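Local atomic coordinates of similarities with probable monooxygenase (Photorhabdus luminescens, PDB entry 4HB9), a protein that binds FAD and probably acts as a flavin-dependent monooxygenase of the aromatic-ring hydroxylase type. Residues N63-I74 / R106-I117. Sequence-based numbering, arbitrary orientation.
Sequences NWLAFEEASRYI and RLSISRTELKEI. With FAD (flavin-adenine dinucleotide), chain B; EDO (1,2-ethanediol), chain K; EDO (1,2-ethanediol), chain L.
Two waters bridge the carboxylate of Glu113 to the C-terminal end of helix 63-70: one links OE1 and the other OE2 to the carbonyl oxygen of Ala70. The same carboxylate also works on its own helix. Ser110 and Glu113 form a capping box, in which Ser110 OG accepts from Glu113 N at 3.0 Å and Glu113 OE1 accepts weakly from Ser110 N; in addition, Ser110 OG donates to the anti lone pair of Glu113 OE1 at 2.6 Å. OE2 meanwhile lies 3.5 Å from Ala70 CB. Further along, the two helices run nearly antiparallel, and Ile117 enters as a knob among Asn63, Ala66, Phe67 and Ala70. Its CD1 reaches Phe67 N, and CG2 leans on Asn63. At this end Asn63 ND2 donates to Ile117 O (2.8 Å), nearly along the C=O axis, and also to Lys120 O.

Each helix is joined to a strand, and the strands pair too: 106-110 is the middle of a three-stranded antiparallel sheet, with 72-74 on one edge and 44-47, which carries the FAD-binding His46, on the other. This is consistent with the FAD-binding part of an aromatic-ring-hydroxylase-like flavoprotein. Arg72 with Ser108 and Ile74 with Arg106 are the hydrogen-bonded pairs; the shortest bond runs from Ser108 N to Arg72 O, 2.6 Å. Phe67 fills the angle between helix and sheet. A chi1 of 176°, which sets CG opposite the backbone N, carries its ring toward the sheet, where CE2 meets Leu107 CD1 at the ring's edge, 3.8 Å away; Phe67 CD1 touches the CD1 methyls of Ile109 and Leu114. Leu107 CD2 packs against Tyr73 CD1 at 3.7 Å, the two side chains lying alongside each other. From the first turn of helix 111-117, the extended Arg111 points to the cofactor, NH1 donating to FAD O4' and NH2 to the phosphate oxygen O1A.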
ATOM      1  N   ASN A  63      -7.742  -1.660  19.625  1.00 20.39           N
ATOM      2  CA  ASN A  63      -7.145  -1.179  18.361  1.00 19.40           C
ATOM      3  C   ASN A  63      -8.235  -0.818  17.349  1.00 18.82           C
ATOM      4  O   ASN A  63      -8.147   0.225  16.676  1.00 19.44           O
ATOM      5  CB  ASN A  63      -6.214  -2.220  17.725  1.00 19.64           C
ATOM      6  CG  ASN A  63      -5.115  -2.687  18.652  1.00 19.92           C
ATOM      7  OD1 ASN A  63      -5.380  -3.119  19.771  1.00 21.98           O
ATOM      8  ND2 ASN A  63      -3.883  -2.629  18.189  1.00 21.07           N
ATOM      9  N   TRP A  64      -9.263  -1.650  17.249  1.00 17.76           N
ATOM     10  CA  TRP A  64     -10.348  -1.390  16.309  1.00 17.86           C
ATOM     11  C   TRP A  64     -11.039  -0.060  16.651  1.00 18.71           C
ATOM     12  O   TRP A  64     -11.255   0.793  15.784  1.00 17.55           O
ATOM     13  CB  TRP A  64     -11.354  -2.548  16.295  1.00 18.71           C
ATOM     14  CG  TRP A  64     -12.582  -2.230  15.537  1.00 19.30           C
ATOM     15  CD1 TRP A  64     -13.837  -2.056  16.038  1.00 20.77           C
ATOM     16  CD2 TRP A  64     -12.674  -1.996  14.144  1.00 19.73           C
ATOM     17  NE1 TRP A  64     -14.705  -1.742  15.034  1.00 21.60           N
ATOM     18  CE2 TRP A  64     -14.015  -1.679  13.860  1.00 20.95           C
ATOM     19  CE3 TRP A  64     -11.759  -2.028  13.098  1.00 21.06           C
ATOM     20  CZ2 TRP A  64     -14.451  -1.427  12.579  1.00 21.08           C
ATOM     21  CZ3 TRP A  64     -12.188  -1.748  11.839  1.00 20.85           C
ATOM     22  CH2 TRP A  64     -13.520  -1.453  11.586  1.00 20.72           C
ATOM     23  N   LEU A  65     -11.321   0.162  17.927  1.00 19.20           N
ATOM     24  CA  LEU A  65     -11.946   1.443  18.309  1.00 19.65           C
ATOM     25  C   LEU A  65     -11.047   2.637  17.979  1.00 17.71           C
ATOM     26  O   LEU A  65     -11.549   3.698  17.564  1.00 16.46           O
ATOM     27  CB  LEU A  65     -12.326   1.467  19.789  1.00 20.54           C
ATOM     28  CG  LEU A  65     -13.463   0.558  20.244  1.00 23.76           C
ATOM     29  CD1 LEU A  65     -13.754   0.810  21.714  1.00 25.83           C
ATOM     30  CD2 LEU A  65     -14.730   0.725  19.436  1.00 26.08           C
ATOM     31  N   ALA A  66      -9.733   2.486  18.151  1.00 16.85           N
ATOM     32  CA  ALA A  66      -8.784   3.559  17.809  1.00 17.16           C
ATOM     33  C   ALA A  66      -8.787   3.865  16.294  1.00 17.49           C
ATOM     34  O   ALA A  66      -8.707   5.029  15.867  1.00 17.32           O
ATOM     35  CB  ALA A  66      -7.382   3.232  18.280  1.00 17.20           C
ATOM     36  N   PHE A  67      -8.900   2.814  15.505  1.00 16.91           N
ATOM     37  CA  PHE A  67      -9.070   2.936  14.069  1.00 17.77           C
ATOM     38  C   PHE A  67     -10.329   3.708  13.692  1.00 17.87           C
ATOM     39  O   PHE A  67     -10.261   4.612  12.864  1.00 17.78           O
ATOM     40  CB  PHE A  67      -9.085   1.565  13.376  1.00 17.84           C
ATOM     41  CG  PHE A  67      -9.354   1.654  11.910  1.00 18.68           C
ATOM     42  CD1 PHE A  67      -8.353   2.053  11.036  1.00 17.97           C
ATOM     43  CD2 PHE A  67     -10.614   1.361  11.393  1.00 19.66           C
ATOM     44  CE1 PHE A  67      -8.593   2.166   9.690  1.00 17.52           C
ATOM     45  CE2 PHE A  67     -10.861   1.464  10.036  1.00 19.44           C
ATOM     46  CZ  PHE A  67      -9.860   1.875   9.181  1.00 19.29           C
ATOM     47  N   GLU A  68     -11.458   3.353  14.287  1.00 17.74           N
ATOM     48  CA  GLU A  68     -12.714   4.044  14.018  1.00 19.02           C
ATOM     49  C   GLU A  68     -12.581   5.524  14.377  1.00 19.30           C
ATOM     50  O   GLU A  68     -13.044   6.375  13.632  1.00 20.68           O
ATOM     51  CB  GLU A  68     -13.873   3.418  14.808  1.00 21.19           C
ATOM     52  CG  GLU A  68     -14.269   2.055  14.280  1.00 23.46           C
ATOM     53  CD  GLU A  68     -15.458   1.466  14.986  1.00 26.64           C
ATOM     54  OE1 GLU A  68     -15.457   1.392  16.235  1.00 30.67           O
ATOM     55  OE2 GLU A  68     -16.373   1.037  14.276  1.00 31.80           O
ATOM     56  N   GLU A  69     -11.941   5.802  15.504  1.00 18.65           N
ATOM     57  CA  GLU A  69     -11.715   7.169  15.992  1.00 19.19           C
ATOM     58  C   GLU A  69     -10.820   7.999  15.050  1.00 19.67           C
ATOM     59  O   GLU A  69     -11.077   9.181  14.824  1.00 19.05           O
ATOM     60  CB  GLU A  69     -11.129   7.107  17.395  1.00 19.38           C
ATOM     61  CG  GLU A  69     -10.714   8.430  18.021  1.00 20.51           C
ATOM     62  CD  GLU A  69     -11.850   9.403  18.261  1.00 22.44           C
ATOM     63  OE1 GLU A  69     -13.018   8.970  18.370  1.00 23.13           O
ATOM     64  OE2 GLU A  69     -11.560  10.628  18.362  1.00 22.60           O
ATOM     65  N   ALA A  70      -9.769   7.377  14.507  1.00 19.62           N
ATOM     66  CA  ALA A  70      -8.797   8.110  13.695  1.00 19.96           C
ATOM     67  C   ALA A  70      -9.234   8.292  12.242  1.00 19.91           C
ATOM     68  O   ALA A  70      -8.838   9.269  11.597  1.00 20.16           O
ATOM     69  CB  ALA A  70      -7.440   7.428  13.748  1.00 19.82           C
ATOM     70  N   SER A  71     -10.033   7.370  11.719  1.00 18.78           N
ATOM     71  CA  SER A  71     -10.423   7.433  10.335  1.00 19.83           C
ATOM     72  C   SER A  71     -11.575   8.423  10.129  1.00 21.14           C
ATOM     73  O   SER A  71     -12.164   8.881  11.097  1.00 20.62           O
ATOM     74  CB  SER A  71     -10.769   6.035   9.807  1.00 21.01           C
ATOM     75  OG  SER A  71     -11.880   5.476  10.483  1.00 24.49           O
ATOM     76  N   ARG A  72     -11.821   8.762   8.865  1.00 22.12           N
ATOM     77  CA  ARG A  72     -12.940   9.587   8.411  1.00 24.32           C
ATOM     78  C   ARG A  72     -13.490   8.942   7.137  1.00 26.32           C
ATOM     79  O   ARG A  72     -12.779   8.196   6.448  1.00 24.21           O
ATOM     80  CB  ARG A  72     -12.471  11.012   8.113  1.00 23.59           C
ATOM     81  CG  ARG A  72     -11.862  11.716   9.318  1.00 22.49           C
ATOM     82  CD  ARG A  72     -12.889  12.014  10.402  1.00 24.28           C
ATOM     83  NE  ARG A  72     -12.350  12.990  11.360  1.00 23.64           N
ATOM     84  CZ  ARG A  72     -11.454  12.718  12.298  1.00 24.02           C
ATOM     85  NH1 ARG A  72     -10.973  11.477  12.458  1.00 24.60           N
ATOM     86  NH2 ARG A  72     -11.032  13.677  13.096  1.00 21.11           N
ATOM     87  N   TYR A  73     -14.751   9.205   6.829  1.00 32.56           N
ATOM     88  CA  TYR A  73     -15.345   8.740   5.561  1.00 36.01           C
ATOM     89  C   TYR A  73     -14.810   9.519   4.360  1.00 38.31           C
ATOM     90  O   TYR A  73     -14.626  10.733   4.424  1.00 37.53           O
ATOM     91  CB  TYR A  73     -16.860   8.844   5.611  1.00 40.35           C
ATOM     92  CG  TYR A  73     -17.472   8.007   6.701  1.00 40.02           C
ATOM     93  CD1 TYR A  73     -17.426   6.609   6.653  1.00 40.75           C
ATOM     94  CD2 TYR A  73     -18.083   8.609   7.791  1.00 42.77           C
ATOM     95  CE1 TYR A  73     -17.981   5.840   7.665  1.00 41.45           C
ATOM     96  CE2 TYR A  73     -18.641   7.853   8.805  1.00 44.93           C
ATOM     97  CZ  TYR A  73     -18.589   6.474   8.739  1.00 44.62           C
ATOM     98  OH  TYR A  73     -19.157   5.757   9.765  1.00 46.89           O
ATOM     99  N   ILE A  74     -14.517   8.804   3.277  1.00 39.57           N
ATOM    100  CA  ILE A  74     -14.108   9.414   2.015  1.00 40.65           C
ATOM    101  C   ILE A  74     -15.039   8.842   0.957  1.00 44.21           C
ATOM    102  O   ILE A  74     -15.510   7.701   1.072  1.00 40.22           O
ATOM    103  CB  ILE A  74     -12.603   9.204   1.694  1.00 42.04           C
ATOM    104  CG1 ILE A  74     -12.182   9.895   0.388  1.00 44.47           C
ATOM    105  CG2 ILE A  74     -12.236   7.737   1.583  1.00 42.72           C
ATOM    106  CD1 ILE A  74     -12.250  11.412   0.416  1.00 45.68           C
ATOM    107  N   ARG A 106     -15.552   4.883   1.501  1.00 43.37           N
ATOM    108  CA  ARG A 106     -14.372   4.272   2.111  1.00 37.94           C
ATOM    109  C   ARG A 106     -13.985   4.962   3.422  1.00 32.26           C
ATOM    110  O   ARG A 106     -14.578   5.982   3.794  1.00 29.74           O
ATOM    111  CB  ARG A 106     -13.223   4.314   1.106  1.00 41.42           C
ATOM    112  CG  ARG A 106     -13.311   3.191   0.077  1.00 46.48           C
ATOM    113  CD  ARG A 106     -12.816   3.601  -1.295  1.00 50.77           C
ATOM    114  NE  ARG A 106     -12.746   2.452  -2.203  1.00 57.44           N
ATOM    115  CZ  ARG A 106     -13.799   1.828  -2.741  1.00 62.86           C
ATOM    116  NH1 ARG A 106     -15.044   2.212  -2.471  1.00 62.89           N
ATOM    117  NH2 ARG A 106     -13.608   0.792  -3.554  1.00 66.98           N
ATOM    118  N   LEU A 107     -12.982   4.405   4.102  1.00 24.55           N
ATOM    119  CA  LEU A 107     -12.426   5.004   5.295  1.00 23.65           C
ATOM    120  C   LEU A 107     -11.037   5.545   5.000  1.00 23.10           C
ATOM    121  O   LEU A 107     -10.187   4.840   4.463  1.00 25.88           O
ATOM    122  CB  LEU A 107     -12.381   3.974   6.413  1.00 24.37           C
ATOM    123  CG  LEU A 107     -13.782   3.554   6.864  1.00 26.75           C
ATOM    124  CD1 LEU A 107     -13.729   2.273   7.681  1.00 28.97           C
ATOM    125  CD2 LEU A 107     -14.409   4.671   7.666  1.00 28.72           C
ATOM    126  N   SER A 108     -10.809   6.780   5.386  1.00 18.93           N
ATOM    127  CA  SER A 108      -9.583   7.475   5.083  1.00 18.26           C
ATOM    128  C   SER A 108      -8.799   7.665   6.372  1.00 17.73           C
ATOM    129  O   SER A 108      -9.345   8.092   7.371  1.00 18.18           O
ATOM    130  CB  SER A 108      -9.908   8.812   4.400  1.00 18.51           C
ATOM    131  OG  SER A 108      -8.737   9.573   4.197  1.00 19.87           O
ATOM    132  N   ILE A 109      -7.531   7.270   6.362  1.00 16.74           N
ATOM    133  CA  ILE A 109      -6.664   7.404   7.530  1.00 16.33           C
ATOM    134  C   ILE A 109      -5.235   7.697   7.060  1.00 15.95           C
ATOM    135  O   ILE A 109      -4.881   7.394   5.920  1.00 15.88           O
ATOM    136  CB  ILE A 109      -6.748   6.132   8.408  1.00 16.41           C
ATOM    137  CG1 ILE A 109      -6.044   6.337   9.763  1.00 16.57           C
ATOM    138  CG2 ILE A 109      -6.278   4.926   7.603  1.00 17.26           C
ATOM    139  CD1 ILE A 109      -6.301   5.243  10.795  1.00 16.93           C
ATOM    140  N   SER A 110      -4.408   8.317   7.904  1.00 15.26           N
ATOM    141  CA  SER A 110      -3.023   8.511   7.522  1.00 15.70           C
ATOM    142  C   SER A 110      -2.315   7.173   7.656  1.00 16.65           C
ATOM    143  O   SER A 110      -2.692   6.347   8.488  1.00 16.32           O
ATOM    144  CB  SER A 110      -2.317   9.564   8.386  1.00 16.41           C
ATOM    145  OG  SER A 110      -2.243   9.142   9.734  1.00 16.46           O
ATOM    146  N   ARG A 111      -1.300   6.958   6.832  1.00 17.09           N
ATOM    147  CA  ARG A 111      -0.445   5.781   7.016  1.00 17.73           C
ATOM    148  C   ARG A 111       0.182   5.765   8.399  1.00 16.87           C
ATOM    149  O   ARG A 111       0.220   4.710   9.056  1.00 16.78           O
ATOM    150  CB  ARG A 111       0.629   5.666   5.950  1.00 18.99           C
ATOM    151  CG  ARG A 111       1.472   4.419   6.196  1.00 20.77           C
ATOM    152  CD  ARG A 111       2.417   4.056   5.079  1.00 23.03           C
ATOM    153  NE  ARG A 111       3.125   2.816   5.414  1.00 23.61           N
ATOM    154  CZ  ARG A 111       2.935   1.628   4.824  1.00 23.33           C
ATOM    155  NH1 ARG A 111       2.073   1.489   3.839  1.00 23.10           N
ATOM    156  NH2 ARG A 111       3.614   0.568   5.251  1.00 22.56           N
ATOM    157  N   THR A 112       0.634   6.919   8.883  1.00 18.08           N
ATOM    158  CA  THR A 112       1.280   6.959  10.209  1.00 18.88           C
ATOM    159  C   THR A 112       0.319   6.518  11.333  1.00 18.16           C
ATOM    160  O   THR A 112       0.679   5.688  12.153  1.00 17.26           O
ATOM    161  CB  THR A 112       1.963   8.300  10.540  1.00 20.51           C
ATOM    162  OG1 THR A 112       2.551   8.221  11.850  1.00 22.08           O
ATOM    163  CG2 THR A 112       0.978   9.458  10.529  1.00 21.65           C
ATOM    164  N   GLU A 113      -0.919   7.005  11.338  1.00 16.15           N
ATOM    165  CA  GLU A 113      -1.875   6.562  12.352  1.00 16.23           C
ATOM    166  C   GLU A 113      -2.215   5.088  12.243  1.00 15.59           C
ATOM    167  O   GLU A 113      -2.350   4.422  13.250  1.00 14.43           O
ATOM    168  CB  GLU A 113      -3.182   7.365  12.296  1.00 17.23           C
ATOM    169  CG  GLU A 113      -3.083   8.822  12.765  1.00 17.91           C
ATOM    170  CD  GLU A 113      -4.293   9.623  12.268  1.00 20.93           C
ATOM    171  OE1 GLU A 113      -4.468   9.737  11.025  1.00 21.43           O
ATOM    172  OE2 GLU A 113      -5.140  10.008  13.108  1.00 22.35           O
ATOM    173  N   LEU A 114      -2.427   4.611  11.023  1.00 15.69           N
ATOM    174  CA  LEU A 114      -2.762   3.231  10.803  1.00 16.97           C
ATOM    175  C   LEU A 114      -1.648   2.341  11.341  1.00 18.16           C
ATOM    176  O   LEU A 114      -1.936   1.349  12.055  1.00 19.67           O
ATOM    177  CB  LEU A 114      -3.033   2.948   9.335  1.00 16.48           C
ATOM    178  CG  LEU A 114      -3.417   1.521   8.970  1.00 16.72           C
ATOM    179  CD1 LEU A 114      -4.658   1.068   9.706  1.00 17.83           C
ATOM    180  CD2 LEU A 114      -3.610   1.417   7.476  1.00 17.31           C
ATOM    181  N   LYS A 115      -0.396   2.703  11.065  1.00 18.83           N
ATOM    182  CA  LYS A 115       0.747   1.901  11.586  1.00 20.04           C
ATOM    183  C   LYS A 115       0.832   1.905  13.118  1.00 19.55           C
ATOM    184  O   LYS A 115       1.090   0.874  13.736  1.00 17.91           O
ATOM    185  CB  LYS A 115       2.080   2.345  10.995  1.00 22.43           C
ATOM    186  CG  LYS A 115       2.307   1.910   9.548  1.00 25.77           C
ATOM    187  CD  LYS A 115       2.202   0.401   9.298  1.00 28.59           C
ATOM    188  CE  LYS A 115       3.127  -0.464  10.172  1.00 31.16           C
ATOM    189  NZ  LYS A 115       4.537   0.007  10.114  1.00 33.10           N
ATOM    190  N   GLU A 116       0.629   3.061  13.734  1.00 19.50           N
ATOM    191  CA  GLU A 116       0.629   3.144  15.200  1.00 21.02           C
ATOM    192  C   GLU A 116      -0.454   2.258  15.807  1.00 19.46           C
ATOM    193  O   GLU A 116      -0.208   1.578  16.813  1.00 18.66           O
ATOM    194  CB  GLU A 116       0.468   4.600  15.686  1.00 22.52           C
ATOM    195  CG  GLU A 116       1.659   5.484  15.341  1.00 26.54           C
ATOM    196  CD  GLU A 116       2.990   4.923  15.832  1.00 29.23           C
ATOM    197  OE1 GLU A 116       3.237   4.955  17.043  1.00 37.90           O
ATOM    198  OE2 GLU A 116       3.796   4.468  14.996  1.00 34.86           O
ATOM    199  N   ILE A 117      -1.637   2.238  15.178  1.00 17.66           N
ATOM    200  CA  ILE A 117      -2.727   1.388  15.605  1.00 18.29           C
ATOM    201  C   ILE A 117      -2.433  -0.098  15.408  1.00 18.65           C
ATOM    202  O   ILE A 117      -2.700  -0.913  16.288  1.00 17.51           O
ATOM    203  CB  ILE A 117      -4.027   1.791  14.899  1.00 19.05           C
ATOM    204  CG1 ILE A 117      -4.457   3.162  15.431  1.00 19.20           C
ATOM    205  CG2 ILE A 117      -5.113   0.754  15.093  1.00 20.33           C
ATOM    206  CD1 ILE A 117      -5.504   3.821  14.562  1.00 19.42           C
TER
HETATM  207  PA  FAD B 501       4.665  -2.783   3.655  1.00 18.99           P
HETATM  208  O1A FAD B 501       3.497  -2.164   4.377  1.00 17.00           O
HETATM  209  O2A FAD B 501       5.568  -2.069   2.708  1.00 17.34           O
HETATM  210  O5B FAD B 501       5.572  -3.527   4.744  1.00 19.33           O
HETATM  211  C5B FAD B 501       6.769  -4.200   4.400  1.00 19.32           C
HETATM  212  C4B FAD B 501       7.575  -4.250   5.683  1.00 19.66           C
HETATM  213  O4B FAD B 501       8.667  -5.170   5.505  1.00 18.75           O
HETATM  214  C3B FAD B 501       8.170  -2.887   6.089  1.00 19.66           C
HETATM  215  O3B FAD B 501       7.976  -2.622   7.480  1.00 18.16           O
HETATM  216  C2B FAD B 501       9.634  -3.063   5.742  1.00 19.94           C
HETATM  217  O2B FAD B 501      10.537  -2.285   6.506  1.00 19.53           O
HETATM  218  C1B FAD B 501       9.829  -4.560   6.022  1.00 18.90           C
HETATM  219  N9A FAD B 501      10.969  -5.196   5.358  1.00 19.36           N
HETATM  220  C8A FAD B 501      11.337  -5.087   4.054  1.00 21.62           C
HETATM  221  N7A FAD B 501      12.409  -5.884   3.781  1.00 22.13           N
HETATM  222  C5A FAD B 501      12.724  -6.499   4.941  1.00 21.17           C
HETATM  223  C6A FAD B 501      13.769  -7.461   5.343  1.00 21.46           C
HETATM  224  N6A FAD B 501      14.655  -7.848   4.395  1.00 21.83           N
HETATM  225  N1A FAD B 501      13.806  -7.870   6.628  1.00 21.02           N
HETATM  226  C2A FAD B 501      12.884  -7.455   7.526  1.00 22.38           C
HETATM  227  N3A FAD B 501      11.899  -6.582   7.238  1.00 20.84           N
HETATM  228  C4A FAD B 501      11.775  -6.077   5.966  1.00 21.16           C
HETATM  229  N1  FAD B 501      -3.129   1.053  -0.486  1.00 22.50           N
HETATM  230  C2  FAD B 501      -4.474   1.060  -0.346  1.00 23.92           C
HETATM  231  O2  FAD B 501      -5.133  -0.029  -0.213  1.00 22.71           O
HETATM  232  N3  FAD B 501      -5.146   2.227  -0.333  1.00 21.82           N
HETATM  233  C4  FAD B 501      -4.586   3.428  -0.507  1.00 22.73           C
HETATM  234  O4  FAD B 501      -5.295   4.470  -0.491  1.00 20.78           O
HETATM  235  C4X FAD B 501      -3.136   3.500  -0.708  1.00 22.52           C
HETATM  236  N5  FAD B 501      -2.479   4.682  -0.878  1.00 24.69           N
HETATM  237  C5X FAD B 501      -1.140   4.685  -1.068  1.00 24.66           C
HETATM  238  C6  FAD B 501      -0.457   5.879  -1.267  1.00 24.35           C
HETATM  239  C7  FAD B 501       0.926   5.907  -1.456  1.00 24.60           C
HETATM  240  C7M FAD B 501       1.669   7.212  -1.673  1.00 26.16           C
HETATM  241  C8  FAD B 501       1.683   4.644  -1.459  1.00 25.33           C
HETATM  242  C8M FAD B 501       3.185   4.641  -1.649  1.00 26.77           C
HETATM  243  C9  FAD B 501       1.007   3.444  -1.260  1.00 25.32           C
HETATM  244  C9A FAD B 501      -0.373   3.402  -1.062  1.00 23.98           C
HETATM  245  N10 FAD B 501      -1.053   2.179  -0.864  1.00 23.38           N
HETATM  246  C10 FAD B 501      -2.433   2.193  -0.693  1.00 22.79           C
HETATM  247  C1' FAD B 501      -0.362   0.874  -0.898  1.00 22.72           C
HETATM  248  C2' FAD B 501       0.022   0.362   0.489  1.00 21.11           C
HETATM  249  O2' FAD B 501       0.702   1.359   1.232  1.00 20.88           O
HETATM  250  C3' FAD B 501       0.927  -0.858   0.332  1.00 19.79           C
HETATM  251  O3' FAD B 501       0.392  -1.694  -0.693  1.00 21.26           O
HETATM  252  C4' FAD B 501       0.990  -1.648   1.631  1.00 19.01           C
HETATM  253  O4' FAD B 501       1.894  -0.984   2.495  1.00 18.96           O
HETATM  254  C5' FAD B 501       1.468  -3.069   1.424  1.00 18.62           C
HETATM  255  O5' FAD B 501       1.486  -3.691   2.691  1.00 18.00           O
HETATM  256  P   FAD B 501       2.660  -4.752   2.984  1.00 18.21           P
HETATM  257  O1P FAD B 501       2.452  -5.143   4.428  1.00 17.60           O
HETATM  258  O2P FAD B 501       2.658  -5.794   1.897  1.00 16.96           O
HETATM  259  O3P FAD B 501       4.072  -4.009   2.806  1.00 16.51           O
HETATM  260  C1  EDO K 510     -15.074   6.411  10.424  1.00 45.15           C
HETATM  261  O1  EDO K 510     -14.839   5.868  11.726  1.00 41.04           O
HETATM  262  C2  EDO K 510     -15.159   7.934  10.416  1.00 45.53           C
HETATM  263  O2  EDO K 510     -15.698   8.497  11.619  1.00 44.95           O
HETATM  264  C1  EDO L 511       8.069   0.446  10.820  1.00 52.23           C
HETATM  265  O1  EDO L 511       7.639  -0.877  11.152  1.00 52.81           O
HETATM  266  C2  EDO L 511       9.063   0.331   9.685  1.00 51.97           C
HETATM  267  O2  EDO L 511       8.409  -0.109   8.487  1.00 50.61           O
HETATM  268  O   HOH W   1      -6.793  10.077   9.869  1.00 20.89           O
HETATM  269  O   HOH W   2      -7.117  11.429  12.790  1.00 21.11           O